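Local coordinates for B12-binding domain-containing protein (Kitasatospora setae, PDB 6WTE) that binds cobalamin and a [4Fe-4S] cluster and, as the radical SAM methylase TsrM, probably transfers methyl groups by a non-radical mechanism, at residues E493-L505 with V514-D526. Numbering follows the deposited sequence. Where two conformers were deposited one is given.
Sequences ERWHGAVADLWAL and VMLPTVEGMSEHD. With EDO (1,2-ethanediol), chain O.
Helix 491-503 of this cobalamin-binding radical SAM protein packs against the chain leaving short strand 514-515, an instance of an indole wedged into a loop and pinned through its N-H. Trp503 slots between Leu516 and Met522. Leu516 CD1 sits over one face of the five-membered ring, 3.6 Å from its centroid, and Met522 CE covers the opposite face, closer to the rim, in a CH-pi contact; Met522 SD, lying obliquely 4.8 Å from the centroid of the same Trp503 ring, adds a Met-aromatic contact. In the ring plane, Trp503 NE1 donates to Pro517 O at 2.8 Å, with an N-H...O angle of 161°, so the bond fixes the rotation of the indole while Leu516 CD1 and Met522 CE, on opposite faces, limit its tilt. A bend at chi3 (63°) turns the Met522 methyl onto the ring and leaves SD beside Val499 CG1, 3.5 Å away; SD also accepts a weak hydrogen bond from Val519 N, within the type II turn from Val519 to Met522. With an alanine at Trp503, Pro517 O is likely to lose its indole donor, and a gap would probably open between Leu516 and Met522. About one turn before Val499, His496 offers a ring face to Val519 CG2, 3.8 Å from the ring centroid. At the other end, Leu502 CD2 meets Pro517 CD at 3.9 Å. Strand 514-515 adds to the sheet in parallel alongside strand 404-412, and helix 491-503 is packed through Leu502 against that strand and helix 387-398.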
loop_
_atom_site.group_PDB
_atom_site.type_symbol
_atom_site.label_atom_id
_atom_site.label_comp_id
_atom_site.label_asym_id
_atom_site.label_seq_id
_atom_site.Cartn_x
_atom_site.Cartn_y
_atom_site.Cartn_z
ATOM N N GLU A 493 8.483 -3.368 25.511
ATOM C CA GLU A 493 8.482 -2.336 26.540
ATOM C C GLU A 493 9.177 -1.072 26.051
ATOM O O GLU A 493 8.734 0.043 26.356
ATOM C CB GLU A 493 9.148 -2.860 27.811
ATOM C CG GLU A 493 8.792 -2.077 29.067
ATOM C CD GLU A 493 7.306 -2.130 29.369
ATOM O OE1 GLU A 493 6.696 -1.056 29.559
ATOM O OE2 GLU A 493 6.745 -3.248 29.399
ATOM N N ARG A 494 10.275 -1.222 25.302
ATOM C CA ARG A 494 10.937 -0.055 24.728
ATOM C C ARG A 494 10.032 0.654 23.730
ATOM O O ARG A 494 9.985 1.889 23.691
ATOM C CB ARG A 494 12.249 -0.460 24.058
ATOM C CG ARG A 494 13.312 -0.976 25.004
ATOM C CD ARG A 494 14.682 -0.907 24.350
ATOM N NE ARG A 494 15.675 -1.716 25.050
ATOM C CZ ARG A 494 16.390 -1.295 26.088
ATOM N NH1 ARG A 494 17.274 -2.106 26.655
ATOM N NH2 ARG A 494 16.223 -0.067 26.560
ATOM N N TRP A 495 9.313 -0.113 22.902
ATOM C CA TRP A 495 8.366 0.513 21.986
ATOM C C TRP A 495 7.287 1.263 22.754
ATOM O O TRP A 495 6.899 2.372 22.373
ATOM C CB TRP A 495 7.721 -0.530 21.074
ATOM C CG TRP A 495 8.553 -0.988 19.914
ATOM C CD1 TRP A 495 9.010 -2.254 19.685
ATOM C CD2 TRP A 495 9.016 -0.189 18.816
ATOM N NE1 TRP A 495 9.729 -2.294 18.512
ATOM C CE2 TRP A 495 9.752 -1.038 17.963
ATOM C CE3 TRP A 495 8.890 1.164 18.477
ATOM C CZ2 TRP A 495 10.354 -0.580 16.791
ATOM C CZ3 TRP A 495 9.488 1.616 17.311
ATOM C CH2 TRP A 495 10.208 0.748 16.482
ATOM N N HIS A 496 6.805 0.676 23.853
ATOM C CA HIS A 496 5.782 1.326 24.664
ATOM C C HIS A 496 6.281 2.664 25.192
ATOM O O HIS A 496 5.574 3.675 25.125
ATOM C CB HIS A 496 5.377 0.398 25.815
ATOM C CG HIS A 496 4.150 0.834 26.562
ATOM N ND1 HIS A 496 3.799 2.156 26.727
ATOM C CD2 HIS A 496 3.207 0.113 27.213
ATOM C CE1 HIS A 496 2.685 2.231 27.434
ATOM N NE2 HIS A 496 2.305 1.004 27.740
ATOM N N GLY A 497 7.512 2.692 25.703
ATOM C CA GLY A 497 8.061 3.940 26.207
ATOM C C GLY A 497 8.218 4.983 25.120
ATOM O O GLY A 497 7.980 6.171 25.347
ATOM N N ALA A 498 8.615 4.552 23.921
ATOM C CA ALA A 498 8.775 5.497 22.822
ATOM C C ALA A 498 7.435 6.080 22.402
ATOM O O ALA A 498 7.334 7.280 22.117
ATOM C CB ALA A 498 9.461 4.816 21.639
ATOM N N VAL A 499 6.394 5.246 22.358
ATOM C CA VAL A 499 5.066 5.742 22.018
ATOM C C VAL A 499 4.567 6.694 23.098
ATOM O O VAL A 499 3.978 7.740 22.799
ATOM C CB VAL A 499 4.094 4.568 21.799
ATOM C CG1 VAL A 499 2.689 5.085 21.604
ATOM C CG2 VAL A 499 4.526 3.734 20.602
ATOM N N ALA A 500 4.807 6.357 24.369
ATOM C CA ALA A 500 4.366 7.223 25.460
ATOM C C ALA A 500 5.101 8.558 25.445
ATOM O O ALA A 500 4.512 9.596 25.763
ATOM C CB ALA A 500 4.562 6.525 26.805
ATOM N N ASP A 501 6.389 8.548 25.081
ATOM C CA ASP A 501 7.148 9.792 24.974
ATOM C C ASP A 501 6.535 10.727 23.941
ATOM O O ASP A 501 6.501 11.946 24.137
ATOM C CB ASP A 501 8.605 9.504 24.600
ATOM C CG ASP A 501 9.377 8.808 25.703
ATOM O OD1 ASP A 501 9.022 8.979 26.884
ATOM O OD2 ASP A 501 10.352 8.095 25.376
ATOM N N LEU A 502 6.070 10.175 22.821
ATOM C CA LEU A 502 5.469 11.008 21.786
ATOM C C LEU A 502 4.137 11.586 22.251
ATOM O O LEU A 502 3.863 12.772 22.032
ATOM C CB LEU A 502 5.303 10.200 20.499
ATOM C CG LEU A 502 4.599 10.885 19.325
ATOM C CD1 LEU A 502 5.344 12.140 18.899
ATOM C CD2 LEU A 502 4.464 9.930 18.159
ATOM N N TRP A 503 3.307 10.773 22.914
ATOM C CA TRP A 503 2.031 11.271 23.430
ATOM C C TRP A 503 2.221 12.452 24.369
ATOM O O TRP A 503 1.396 13.372 24.395
ATOM C CB TRP A 503 1.278 10.163 24.159
ATOM C CG TRP A 503 0.380 9.378 23.290
ATOM C CD1 TRP A 503 0.736 8.428 22.384
ATOM C CD2 TRP A 503 -1.048 9.473 23.238
ATOM N NE1 TRP A 503 -0.383 7.917 21.773
ATOM C CE2 TRP A 503 -1.492 8.547 22.277
ATOM C CE3 TRP A 503 -1.994 10.255 23.911
ATOM C CZ2 TRP A 503 -2.842 8.375 21.971
ATOM C CZ3 TRP A 503 -3.334 10.084 23.607
ATOM C CH2 TRP A 503 -3.745 9.151 22.645
ATOM N N ALA A 504 3.291 12.437 25.162
ATOM C CA ALA A 504 3.519 13.511 26.120
ATOM C C ALA A 504 3.795 14.851 25.453
ATOM O O ALA A 504 3.754 15.882 26.134
ATOM C CB ALA A 504 4.680 13.148 27.046
ATOM N N LEU A 505 4.089 14.866 24.154
ATOM C CA LEU A 505 4.354 16.115 23.456
ATOM C C LEU A 505 3.092 16.823 22.976
ATOM O O LEU A 505 3.168 17.996 22.596
ATOM C CB LEU A 505 5.276 15.866 22.264
ATOM C CG LEU A 505 6.660 15.332 22.627
ATOM C CD1 LEU A 505 7.462 15.079 21.366
ATOM C CD2 LEU A 505 7.382 16.306 23.551
ATOM N N VAL A 514 -5.455 15.024 16.301
ATOM C CA VAL A 514 -4.228 14.281 16.046
ATOM C C VAL A 514 -4.519 12.791 16.046
ATOM O O VAL A 514 -5.410 12.305 16.751
ATOM C CB VAL A 514 -3.120 14.583 17.076
ATOM C CG1 VAL A 514 -2.832 16.065 17.128
ATOM C CG2 VAL A 514 -3.495 14.053 18.447
ATOM N N MET A 515 -3.737 12.067 15.251
ATOM C CA MET A 515 -3.706 10.611 15.254
ATOM C C MET A 515 -2.309 10.180 15.669
ATOM O O MET A 515 -1.338 10.478 14.971
ATOM C CB MET A 515 -4.055 10.057 13.878
ATOM C CG MET A 515 -5.524 10.189 13.524
ATOM S SD MET A 515 -5.848 9.330 11.978
ATOM C CE MET A 515 -7.623 9.504 11.830
ATOM N N LEU A 516 -2.217 9.476 16.793
ATOM C CA LEU A 516 -0.961 9.024 17.365
ATOM C C LEU A 516 -0.930 7.505 17.401
ATOM O O LEU A 516 -1.981 6.861 17.463
ATOM C CB LEU A 516 -0.792 9.557 18.792
ATOM C CG LEU A 516 -0.696 11.072 18.945
ATOM C CD1 LEU A 516 -1.031 11.475 20.366
ATOM C CD2 LEU A 516 0.707 11.495 18.601
ATOM N N PRO A 517 0.253 6.904 17.368
ATOM C CA PRO A 517 0.332 5.457 17.562
ATOM C C PRO A 517 -0.049 5.108 18.988
ATOM O O PRO A 517 0.176 5.880 19.923
ATOM C CB PRO A 517 1.804 5.138 17.281
ATOM C CG PRO A 517 2.522 6.404 17.551
ATOM C CD PRO A 517 1.582 7.515 17.186
ATOM N N THR A 518 -0.653 3.937 19.146
ATOM C CA THR A 518 -1.042 3.459 20.463
ATOM C C THR A 518 -0.680 1.990 20.585
ATOM O O THR A 518 -0.579 1.273 19.591
ATOM C CB THR A 518 -2.547 3.618 20.715
ATOM O OG1 THR A 518 -3.270 2.990 19.649
ATOM C CG2 THR A 518 -2.931 5.080 20.792
ATOM N N VAL A 519 -0.494 1.560 21.830
ATOM C CA VAL A 519 -0.362 0.149 22.176
ATOM C C VAL A 519 -1.424 -0.136 23.229
ATOM O O VAL A 519 -2.138 0.779 23.658
ATOM C CB VAL A 519 1.052 -0.193 22.682
ATOM C CG1 VAL A 519 2.071 0.022 21.576
ATOM C CG2 VAL A 519 1.402 0.647 23.900
ATOM N N GLU A 520 -1.538 -1.397 23.646
ATOM C CA GLU A 520 -2.532 -1.787 24.644
ATOM C C GLU A 520 -2.425 -0.928 25.900
ATOM O O GLU A 520 -1.333 -0.707 26.429
ATOM C CB GLU A 520 -2.360 -3.265 25.011
ATOM C CG GLU A 520 -2.817 -4.245 23.934
ATOM C CD GLU A 520 -1.865 -4.326 22.748
ATOM O OE1 GLU A 520 -0.766 -3.726 22.802
ATOM O OE2 GLU A 520 -2.222 -4.996 21.755
ATOM N N GLY A 521 -3.575 -0.457 26.379
ATOM C CA GLY A 521 -3.656 0.378 27.551
ATOM C C GLY A 521 -3.768 1.860 27.262
ATOM O O GLY A 521 -4.160 2.619 28.153
ATOM N N MET A 522 -3.454 2.285 26.044
ATOM C CA MET A 522 -3.429 3.699 25.713
ATOM C C MET A 522 -4.798 4.164 25.228
ATOM O O MET A 522 -5.654 3.368 24.838
ATOM C CB MET A 522 -2.364 3.980 24.655
ATOM C CG MET A 522 -0.980 3.484 25.054
ATOM S SD MET A 522 0.316 4.162 24.005
ATOM C CE MET A 522 0.138 5.896 24.379
ATOM N N SER A 523 -4.994 5.481 25.260
ATOM C CA SER A 523 -6.280 6.057 24.893
ATOM C C SER A 523 -6.640 5.701 23.455
ATOM O O SER A 523 -5.842 5.901 22.536
ATOM C CB SER A 523 -6.239 7.573 25.068
ATOM O OG SER A 523 -7.504 8.154 24.815
ATOM N N GLU A 524 -7.842 5.149 23.273
ATOM C CA GLU A 524 -8.402 4.860 21.949
ATOM C C GLU A 524 -7.592 3.813 21.191
ATOM O O GLU A 524 -7.615 3.770 19.959
ATOM C CB GLU A 524 -8.536 6.132 21.107
ATOM C CG GLU A 524 -9.350 7.236 21.772
ATOM C CD GLU A 524 -9.567 8.431 20.862
ATOM O OE1 GLU A 524 -10.685 8.576 20.320
ATOM O OE2 GLU A 524 -8.618 9.220 20.679
ATOM N N HIS A 525 -6.866 2.953 21.901
ATOM C CA HIS A 525 -6.186 1.861 21.220
ATOM C C HIS A 525 -7.213 0.892 20.650
ATOM O O HIS A 525 -8.158 0.496 21.338
ATOM C CB HIS A 525 -5.237 1.124 22.158
ATOM C CG HIS A 525 -4.544 -0.033 21.505
ATOM N ND1 HIS A 525 -4.862 -1.346 21.781
ATOM C CD2 HIS A 525 -3.583 -0.070 20.553
ATOM C CE1 HIS A 525 -4.111 -2.143 21.041
ATOM N NE2 HIS A 525 -3.326 -1.394 20.287
ATOM N N ASP A 526 -7.030 0.524 19.386
ATOM C CA ASP A 526 -7.939 -0.361 18.673
ATOM C C ASP A 526 -7.320 -1.749 18.588
ATOM O O ASP A 526 -6.187 -1.900 18.122
ATOM C CB ASP A 526 -8.231 0.184 17.273
ATOM C CG ASP A 526 -9.426 -0.480 16.622
ATOM O OD1 ASP A 526 -10.063 -1.340 17.268
ATOM O OD2 ASP A 526 -9.728 -0.135 15.460
HETATM C C1 EDO O . -11.624 5.000 17.732
HETATM O O1 EDO O . -10.785 4.880 16.575
HETATM C C2 EDO O . -11.549 6.426 18.258
HETATM O O2 EDO O . -12.507 6.625 19.308
#